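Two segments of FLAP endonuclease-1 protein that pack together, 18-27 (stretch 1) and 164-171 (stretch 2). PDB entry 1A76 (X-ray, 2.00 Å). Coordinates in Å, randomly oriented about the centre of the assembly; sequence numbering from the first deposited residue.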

# COMPACT_ATOMS: atom_id res chain seq x y z
N ASP A 18 -10.49 2.99 20.03
CA ASP A 18 -11.56 3.53 19.21
C ASP A 18 -11.55 2.95 17.80
O ASP A 18 -12.38 3.28 16.97
N LEU A 19 -10.59 2.07 17.54
CA LEU A 19 -10.46 1.42 16.24
C LEU A 19 -11.03 -0.00 16.37
O LEU A 19 -11.16 -0.74 15.38
N LYS A 20 -11.36 -0.38 17.60
CA LYS A 20 -11.91 -1.71 17.87
C LYS A 20 -13.20 -2.01 17.11
O LYS A 20 -14.11 -1.18 17.04
N GLY A 21 -13.27 -3.22 16.54
CA GLY A 21 -14.45 -3.64 15.81
C GLY A 21 -14.55 -3.18 14.37
O GLY A 21 -15.54 -3.47 13.69
N LYS A 22 -13.54 -2.46 13.88
CA LYS A 22 -13.57 -1.96 12.51
C LYS A 22 -12.95 -2.93 11.50
O LYS A 22 -12.07 -3.73 11.83
N LYS A 23 -13.44 -2.86 10.27
CA LYS A 23 -12.91 -3.67 9.19
C LYS A 23 -11.99 -2.72 8.43
O LYS A 23 -12.32 -1.53 8.29
N VAL A 24 -10.85 -3.20 7.95
CA VAL A 24 -9.94 -2.33 7.20
C VAL A 24 -9.32 -3.03 6.01
O VAL A 24 -9.11 -4.24 6.03
N ALA A 25 -9.04 -2.27 4.96
CA ALA A 25 -8.38 -2.83 3.78
C ALA A 25 -6.93 -2.36 3.92
O ALA A 25 -6.67 -1.16 3.97
N ILE A 26 -6.00 -3.29 4.02
CA ILE A 26 -4.60 -2.92 4.17
C ILE A 26 -3.87 -2.78 2.84
O ILE A 26 -3.91 -3.68 2.00
N ASP A 27 -3.20 -1.65 2.64
CA ASP A 27 -2.42 -1.45 1.43
C ASP A 27 -1.20 -2.37 1.61
O ASP A 27 -0.23 -2.01 2.30
N GLY A 164 -18.10 0.75 1.44
CA GLY A 164 -18.57 0.44 2.78
C GLY A 164 -18.26 -0.97 3.23
O GLY A 164 -18.73 -1.41 4.29
N ASP A 165 -17.47 -1.70 2.45
CA ASP A 165 -17.10 -3.06 2.81
C ASP A 165 -16.10 -3.02 3.96
O ASP A 165 -16.01 -3.96 4.75
N VAL A 166 -15.34 -1.93 4.03
CA VAL A 166 -14.37 -1.73 5.10
C VAL A 166 -14.48 -0.28 5.53
O VAL A 166 -14.91 0.58 4.76
N TRP A 167 -14.08 -0.00 6.77
CA TRP A 167 -14.17 1.34 7.33
C TRP A 167 -13.08 2.30 6.84
O TRP A 167 -13.31 3.50 6.71
N ALA A 168 -11.90 1.76 6.57
CA ALA A 168 -10.80 2.58 6.12
C ALA A 168 -9.70 1.79 5.44
O ALA A 168 -9.68 0.54 5.45
N VAL A 169 -8.77 2.54 4.85
CA VAL A 169 -7.62 1.96 4.19
C VAL A 169 -6.45 2.17 5.16
O VAL A 169 -6.26 3.26 5.70
N VAL A 170 -5.70 1.11 5.42
CA VAL A 170 -4.54 1.21 6.29
C VAL A 170 -3.31 1.41 5.40
O VAL A 170 -3.05 0.63 4.48
N SER A 171 -2.57 2.49 5.66
CA SER A 171 -1.39 2.80 4.88
C SER A 171 -0.61 3.95 5.53
O SER A 171 -1.14 4.66 6.36

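The later part of each segment pairs with the other as a parallel strand, the two directions 37° apart, and their backbones supply the framework on which the side chains are arranged. Ala25 N donates to Ala168 O (2.9 Å), Val170 N to Ala25 O (2.9 Å) and Asp27 N to Val170 O (2.9 Å). Ahead of these, Trp167 N donates to Lys23 O (2.8 Å). Because the backbone is extended, successive side chains along the paired strands alternate between the two faces of the sheet.

On one face sit Val24, Ile26, Ala168 and Val170. Val170 is the center of this group, with chi1 near 169° (t). Its CG2 lies 3.7 Å from Val24 CB, while its CB lies 4.0 Å from Ile26 CG1, so one branched side chain touches two neighbors on the adjacent strand. Val24 adopts m (-75°), and Ile26 is m at chi1 and t at chi2, an extended conformation that carries CD1 on beyond CG1. Beta-branched residues suit such positions because they are compatible with extended backbone and present broad apolar surfaces close to the main chain. Ala168 adds only a methyl, and its backbone N, buried by the contact, finds no hydrogen-bond partner in the model.

The other face carries Ala25 and Val169, the latter in t (167°). The small side chain of Ala25 still makes an apolar contact, its CB lying 3.9 Å from CG2 of Val166. Val166, in m (-67°), precedes the paired region; its CG1 also comes within 3.8 Å of Val24 C, so its two methyls cover backbone as well as side chain.

Trp167 loses more surface to the opposing segment than any other residue here. Its CA-to-CB bond points toward that segment, and chi1 of -170° (t) with chi2 of 66° places the indole beside Leu19 and Lys22. Lys22 also points toward its partner; m at chi1 and chi2, followed by t at chi3, brings CE over one face of the indole, 3.5 Å from Trp167 CE2. This methylene makes a CH-pi contact with the five-membered ring, and NZ lies 4.6 Å from that ring's centroid in cation-pi geometry. Lysine suits the site because its aliphatic chain can cover the aromatic face while its charged end remains near the pi cloud. Leu19 has off-well chi1 and chi2 values, -118° and 17°, yet its end approaches the indole, with CD1 3.5 Å from Trp167 CZ3. Lys23 starts toward the other segment, but its end leads away; CD passes 3.6 Å from Asp165 O.

At the far end, Asp27 (t) points toward the partner, its CB 3.9 Å from Ser171 CB. A water bridges the polar ends, 2.5 Å from both Asp27 OD2, to which it donates, and Ser171 OG. Ser171 is also t. Asp27 additionally caps a backbone N just past its stretch, a role well suited to a short carboxylate at a helix start. A second water donates to Asp27 O (2.7 Å) and Val170 O (2.8 Å), joining the two backbones.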

# COMPACT_ATOMS: atom_id res chain seq x y z
CB ASP A 18 -11.48 5.06 19.16
CG ASP A 18 -11.86 5.71 20.49
OD1 ASP A 18 -12.38 5.00 21.38
OD2 ASP A 18 -11.64 6.93 20.66
CB LEU A 19 -8.98 1.35 15.87
CG LEU A 19 -8.39 2.04 14.64
CD1 LEU A 19 -9.32 3.09 14.10
CD2 LEU A 19 -7.02 2.62 15.00
CB LYS A 20 -12.16 -1.87 19.38
CG LYS A 20 -12.00 -3.30 19.88
CD LYS A 20 -13.15 -3.69 20.82
CE LYS A 20 -13.57 -5.15 20.65
NZ LYS A 20 -14.74 -5.30 19.73
CB LYS A 22 -12.83 -0.62 12.40
CG LYS A 22 -13.48 0.57 13.14
CD LYS A 22 -14.99 0.65 12.90
CE LYS A 22 -15.51 2.07 13.18
NZ LYS A 22 -16.81 2.08 13.93
CB LYS A 23 -14.03 -4.15 8.27
CG LYS A 23 -14.98 -5.17 8.90
CD LYS A 23 -15.94 -5.73 7.84
CE LYS A 23 -17.32 -6.00 8.42
NZ LYS A 23 -18.06 -7.03 7.62
CB VAL A 24 -8.74 -1.82 8.07
CG1 VAL A 24 -9.20 -0.74 9.03
CG2 VAL A 24 -8.09 -3.00 8.83
CB ALA A 25 -9.00 -2.28 2.50
CB ILE A 26 -3.82 -3.96 5.00
CG1 ILE A 26 -4.36 -4.01 6.43
CG2 ILE A 26 -2.33 -3.57 5.03
CD1 ILE A 26 -3.88 -5.19 7.20
CB ASP A 27 -1.96 0.00 1.30
CG ASP A 27 -1.13 0.24 0.05
OD1 ASP A 27 -0.43 -0.70 -0.39
OD2 ASP A 27 -1.18 1.36 -0.48
CB ASP A 165 -16.52 -3.78 1.60
CG ASP A 165 -17.59 -4.28 0.65
OD1 ASP A 165 -18.80 -4.16 0.98
OD2 ASP A 165 -17.23 -4.79 -0.43
CB VAL A 166 -12.91 -2.00 4.63
CG1 VAL A 166 -12.73 -3.47 4.32
CG2 VAL A 166 -12.57 -1.13 3.42
CB TRP A 167 -14.09 1.24 8.85
CG TRP A 167 -14.41 2.51 9.56
CD1 TRP A 167 -15.62 3.16 9.59
CD2 TRP A 167 -13.52 3.27 10.38
NE1 TRP A 167 -15.53 4.28 10.39
CE2 TRP A 167 -14.26 4.37 10.89
CE3 TRP A 167 -12.17 3.14 10.74
CZ2 TRP A 167 -13.69 5.32 11.73
CZ3 TRP A 167 -11.61 4.08 11.58
CH2 TRP A 167 -12.37 5.16 12.07
CB ALA A 168 -10.20 3.36 7.31
CB VAL A 169 -7.32 2.69 2.85
CG1 VAL A 169 -5.94 2.30 2.32
CG2 VAL A 169 -8.41 2.37 1.83
CB VAL A 170 -4.39 -0.06 7.14
CG1 VAL A 170 -3.02 -0.06 7.84
CG2 VAL A 170 -5.51 -0.12 8.16
CB SER A 171 -1.79 3.20 3.46
OG SER A 171 -0.65 3.59 2.71
O HOH W 1 -1.52 3.71 0.33
O HOH W 2 -0.51 -0.65 4.60